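Local coordinates for polysaccharide deacetylase (Streptococcus pyogenes, PDB 6DQ3), which removes N-acetyl groups from the cell wall linkage unit of streptococcal rhamnopolysaccharides, as a zinc-dependent deacetylase of the carbohydrate esterase 4 family, at residues Y50-S53 with P54-Y58; N178-T181 with L182-A186. All coordinates share one frame; numbering follows the deposited sequence.

Contact 1. Residues Y50-S53 with P54-Y58; sequences YFLS and PEEVY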
loop_
_atom_site.group_PDB
_atom_site.type_symbol
_atom_site.label_atom_id
_atom_site.label_comp_id
_atom_site.label_asym_id
_atom_site.label_seq_id
_atom_site.Cartn_x
_atom_site.Cartn_y
_atom_site.Cartn_z
ATOM N N TYR A 50 12.889 9.220 4.115
ATOM C CA TYR A 50 11.730 9.638 4.895
ATOM C C TYR A 50 10.539 8.789 4.463
ATOM O O TYR A 50 10.233 8.706 3.270
ATOM C CB TYR A 50 11.476 11.132 4.650
ATOM C CG TYR A 50 10.335 11.769 5.410
ATOM C CD1 TYR A 50 9.013 11.523 5.059
ATOM C CD2 TYR A 50 10.580 12.655 6.451
ATOM C CE1 TYR A 50 7.966 12.116 5.752
ATOM C CE2 TYR A 50 9.543 13.255 7.143
ATOM C CZ TYR A 50 8.239 12.982 6.790
ATOM O OH TYR A 50 7.211 13.584 7.484
ATOM N N PHE A 51 9.883 8.149 5.428
ATOM C CA PHE A 51 8.793 7.222 5.145
ATOM C C PHE A 51 7.458 7.956 5.223
ATOM O O PHE A 51 7.081 8.464 6.283
ATOM C CB PHE A 51 8.831 6.050 6.127
ATOM C CG PHE A 51 10.101 5.249 6.053
ATOM C CD1 PHE A 51 10.257 4.274 5.084
ATOM C CD2 PHE A 51 11.133 5.467 6.953
ATOM C CE1 PHE A 51 11.423 3.544 4.997
ATOM C CE2 PHE A 51 12.302 4.731 6.876
ATOM C CZ PHE A 51 12.447 3.771 5.899
ATOM N N LEU A 52 6.740 7.991 4.107
ATOM C CA LEU A 52 5.568 8.840 3.982
ATOM C C LEU A 52 4.283 8.130 4.390
ATOM O O LEU A 52 4.139 6.916 4.234
ATOM C CB LEU A 52 5.425 9.322 2.538
ATOM C CG LEU A 52 6.638 9.999 1.905
ATOM C CD1 LEU A 52 6.506 9.966 0.387
ATOM C CD2 LEU A 52 6.767 11.419 2.420
ATOM N N SER A 53 3.333 8.924 4.913
ATOM C CA SER A 53 1.942 8.529 5.062
ATOM C C SER A 53 1.160 8.885 3.803
ATOM O O SER A 53 1.615 9.698 2.988
ATOM C CB SER A 53 1.319 9.242 6.257
ATOM O OG SER A 53 1.101 10.609 5.946
ATOM N N PRO A 54 -0.036 8.310 3.616
ATOM C CA PRO A 54 -0.857 8.708 2.454
ATOM C C PRO A 54 -1.097 10.211 2.377
ATOM O O PRO A 54 -0.998 10.801 1.293
ATOM C CB PRO A 54 -2.167 7.930 2.665
ATOM C CG PRO A 54 -1.777 6.738 3.512
ATOM C CD PRO A 54 -0.673 7.243 4.417
ATOM N N GLU A 55 -1.415 10.843 3.508
ATOM C CA GLU A 55 -1.654 12.281 3.528
ATOM C C GLU A 55 -0.444 13.055 3.014
ATOM O O GLU A 55 -0.595 14.069 2.319
ATOM C CB GLU A 55 -2.011 12.715 4.951
ATOM C CG GLU A 55 -3.408 12.308 5.437
ATOM C CD GLU A 55 -3.529 10.855 5.891
ATOM O OE1 GLU A 55 -2.501 10.176 6.098
ATOM O OE2 GLU A 55 -4.677 10.390 6.051
ATOM N N GLU A 56 0.764 12.595 3.343
ATOM C CA GLU A 56 1.968 13.295 2.913
ATOM C C GLU A 56 2.211 13.105 1.421
ATOM O O GLU A 56 2.651 14.037 0.736
ATOM C CB GLU A 56 3.159 12.807 3.733
ATOM C CG GLU A 56 3.123 13.285 5.180
ATOM C CD GLU A 56 4.223 12.670 6.032
ATOM O OE1 GLU A 56 4.503 11.465 5.867
ATOM O OE2 GLU A 56 4.799 13.394 6.868
ATOM N N VAL A 57 1.919 11.916 0.899
ATOM C CA VAL A 57 2.034 11.694 -0.541
ATOM C C VAL A 57 1.119 12.651 -1.294
ATOM O O VAL A 57 1.524 13.282 -2.281
ATOM C CB VAL A 57 1.720 10.227 -0.884
ATOM C CG1 VAL A 57 1.642 10.045 -2.386
ATOM C CG2 VAL A 57 2.766 9.304 -0.268
ATOM N N TYR A 58 -0.131 12.767 -0.845
ATOM C CA TYR A 58 -1.077 13.659 -1.511
ATOM C C TYR A 58 -0.594 15.102 -1.466
ATOM O O TYR A 58 -0.608 15.807 -2.482
ATOM C CB TYR A 58 -2.456 13.547 -0.866
ATOM C CG TYR A 58 -3.495 14.449 -1.500
ATOM C CD1 TYR A 58 -3.919 14.237 -2.805
ATOM C CD2 TYR A 58 -4.053 15.507 -0.792
ATOM C CE1 TYR A 58 -4.868 15.059 -3.397
ATOM C CE2 TYR A 58 -5.010 16.336 -1.378
ATOM C CZ TYR A 58 -5.411 16.102 -2.679
ATOM O OH TYR A 58 -6.357 16.914 -3.267
#
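Tyr50 and Glu56 meet hydroxyl to carboxylate: the phenol OH donates to Glu56 OE2 in a very short bond of 2.5 Å. The two side chains cross at about a right angle, the carboxylate coming to the edge of the ring with its plane turned 50° from that of the phenol. With CG opposite the backbone N (chi1 -178°), the Tyr50 ring extends toward the helix start. The other carboxylate oxygen, Glu56 OE1, takes a nearly straight bond on its anti side from Ser53 N, at 3.0 Å and 168°. Glu56 runs extended beyond CG, back toward the preceding strand, and the bonds to its two oxygens fix the turn of the carboxylate. Ser53 answers with its hydroxyl, OG accepting from Glu56 N at 3.3 Å. The reciprocal pair is a capping box, closing the helix N-terminus. Nearby, where Leu52 touches Val71 and Val57 touches Trp73, Leu52 CD1 rests 3.9 Å from Val57 CG2, the side chains crossing squarely. A salt bridge from Lys97 to Glu56 OE1 would further stabilise the carboxylate's charge. The box thus marks the turn from strand 50-51, paired in parallel with strand 71-77, into helix 54-63 of a beta-alpha-beta unit.

Contact 2. Residues N178-T181 with L182-A186; sequences NDTT and LQIAA. With ZN (zinc ion), chain I.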
loop_
_atom_site.group_PDB
_atom_site.type_symbol
_atom_site.label_atom_id
_atom_site.label_comp_id
_atom_site.label_asym_id
_atom_site.label_seq_id
_atom_site.Cartn_x
_atom_site.Cartn_y
_atom_site.Cartn_z
ATOM N N ASN A 178 -11.008 0.857 -14.913
ATOM C CA ASN A 178 -11.348 1.525 -16.164
ATOM C C ASN A 178 -11.699 2.978 -15.871
ATOM O O ASN A 178 -11.594 3.447 -14.731
ATOM C CB ASN A 178 -12.478 0.801 -16.909
ATOM C CG ASN A 178 -13.760 0.679 -16.103
ATOM O OD1 ASN A 178 -13.905 1.252 -15.014
ATOM N ND2 ASN A 178 -14.715 -0.069 -16.656
ATOM N N ASP A 179 -12.089 3.707 -16.924
ATOM C CA ASP A 179 -12.426 5.115 -16.747
ATOM C C ASP A 179 -13.482 5.272 -15.663
ATOM O O ASP A 179 -13.380 6.162 -14.808
ATOM C CB ASP A 179 -12.886 5.744 -18.075
ATOM C CG ASP A 179 -13.941 4.926 -18.812
ATOM O OD1 ASP A 179 -14.532 3.995 -18.237
ATOM O OD2 ASP A 179 -14.177 5.231 -20.000
ATOM N N THR A 180 -14.471 4.375 -15.650
ATOM C CA THR A 180 -15.538 4.428 -14.655
ATOM C C THR A 180 -14.990 4.297 -13.236
ATOM O O THR A 180 -15.403 5.034 -12.333
ATOM C CB THR A 180 -16.565 3.328 -14.950
ATOM O OG1 THR A 180 -17.303 3.665 -16.135
ATOM C CG2 THR A 180 -17.521 3.152 -13.785
ATOM N N THR A 181 -14.069 3.354 -13.015
ATOM C CA THR A 181 -13.464 3.211 -11.691
ATOM C C THR A 181 -12.918 4.548 -11.194
ATOM O O THR A 181 -13.165 4.954 -10.053
ATOM C CB THR A 181 -12.335 2.174 -11.723
ATOM O OG1 THR A 181 -12.776 0.976 -12.371
ATOM C CG2 THR A 181 -11.856 1.841 -10.305
ATOM N N LEU A 182 -12.158 5.242 -12.043
ATOM C CA LEU A 182 -11.487 6.461 -11.607
ATOM C C LEU A 182 -12.474 7.601 -11.407
ATOM O O LEU A 182 -12.310 8.416 -10.492
ATOM C CB LEU A 182 -10.419 6.851 -12.622
ATOM C CG LEU A 182 -9.402 5.752 -12.922
ATOM C CD1 LEU A 182 -8.495 6.202 -14.065
ATOM C CD2 LEU A 182 -8.596 5.385 -11.685
ATOM N N GLN A 183 -13.502 7.685 -12.256
ATOM C CA GLN A 183 -14.526 8.702 -12.057
ATOM C C GLN A 183 -15.246 8.481 -10.732
ATOM O O GLN A 183 -15.485 9.431 -9.979
ATOM C CB GLN A 183 -15.514 8.691 -13.231
ATOM C CG GLN A 183 -14.888 9.044 -14.588
ATOM C CD GLN A 183 -15.715 8.574 -15.779
ATOM O OE1 GLN A 183 -16.786 7.991 -15.619
ATOM N NE2 GLN A 183 -15.214 8.828 -16.980
ATOM N N ILE A 184 -15.568 7.226 -10.414
ATOM C CA ILE A 184 -16.278 6.930 -9.174
ATOM C C ILE A 184 -15.388 7.214 -7.968
ATOM O O ILE A 184 -15.819 7.842 -6.994
ATOM C CB ILE A 184 -16.770 5.470 -9.179
ATOM C CG1 ILE A 184 -17.887 5.286 -10.211
ATOM C CG2 ILE A 184 -17.245 5.069 -7.791
ATOM C CD1 ILE A 184 -18.288 3.838 -10.446
ATOM N N ALA A 185 -14.139 6.747 -8.009
ATOM C CA ALA A 185 -13.228 6.988 -6.895
ATOM C C ALA A 185 -13.142 8.475 -6.579
ATOM O O ALA A 185 -13.137 8.872 -5.409
ATOM C CB ALA A 185 -11.845 6.421 -7.212
ATOM N N ALA A 186 -13.098 9.317 -7.615
ATOM C CA ALA A 186 -13.046 10.759 -7.395
ATOM C C ALA A 186 -14.312 11.260 -6.712
ATOM O O ALA A 186 -14.244 12.066 -5.775
ATOM C CB ALA A 186 -12.835 11.479 -8.729
HETATM ZN ZN ZN I . -15.776 2.964 -19.619
HETATM O O HOH W 1 -17.277 4.441 -20.325
#
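Thr180 and Ile184, one helical turn apart, make the apolar part of this contact. Their side chains lie alongside each other and point the same way, with Thr180 CG2 pressed to 3.5 Å from Ile184 CD1, tighter than usual for two carbons. Gln183 lays its extended aliphatic portion beside the preceding turn, CG 3.3 Å from Asp179 O.

Backbone bonds carry the regular helix: Leu182, Gln183, Ile184 and Ala185 donate in turn to the carbonyls of Asn178 through Thr181, as between Ile184 N and Thr180 O at 2.9 Å. At the start of the helix Asn178 is the N-cap, its OD1 accepting from Thr181 N at 2.9 Å and 158°. Thr181 OG1 hydrogen-bonds to Gln148 OE1 of helix 145-162, and Ile184 packs against Thr149 and Met152 of the same helix.

Within this stretch, the metal is held in the first turn: Asp179 OD1 binds a zinc ion at 2.1 Å, distinct from the one bound by Asp78, His133 and His137. A water on the same metal, 2.2 Å from it, donates to Asp179 OD2. With chi1 at 49°, Asp179 tucks CG over its own backbone and swings the carboxylate out past the helix start.

Chemically, the N-terminal turn joins a neutral amide cap to an acidic metal ligand. The carboxylate's negative charge would suit the positive end of the helix dipole, while the zinc would draw electron density from OD1.

How the contacts relate
Both contacts lie at the start of a helix in a beta-alpha-beta unit, and together they illustrate how one structural task can be met by different chemistry. Both are partly buried. Contact 1 is the deeper, its centre about 11 Å from the chain centre and none of its touching residues fully exposed; it enters helix 54-63 straight from strand 50-51, and its acidic group is engaged by protein donors. Contact 2 opens helix 179-187 nearer the surface, its centre about 19 Å from that of the chain, with Asp179 and Gln183 exposed; here the acid takes a metal and water. A serine-glutamate pair caps the first helix, a single asparagine the second. Their nearest atoms are about 10 Å apart.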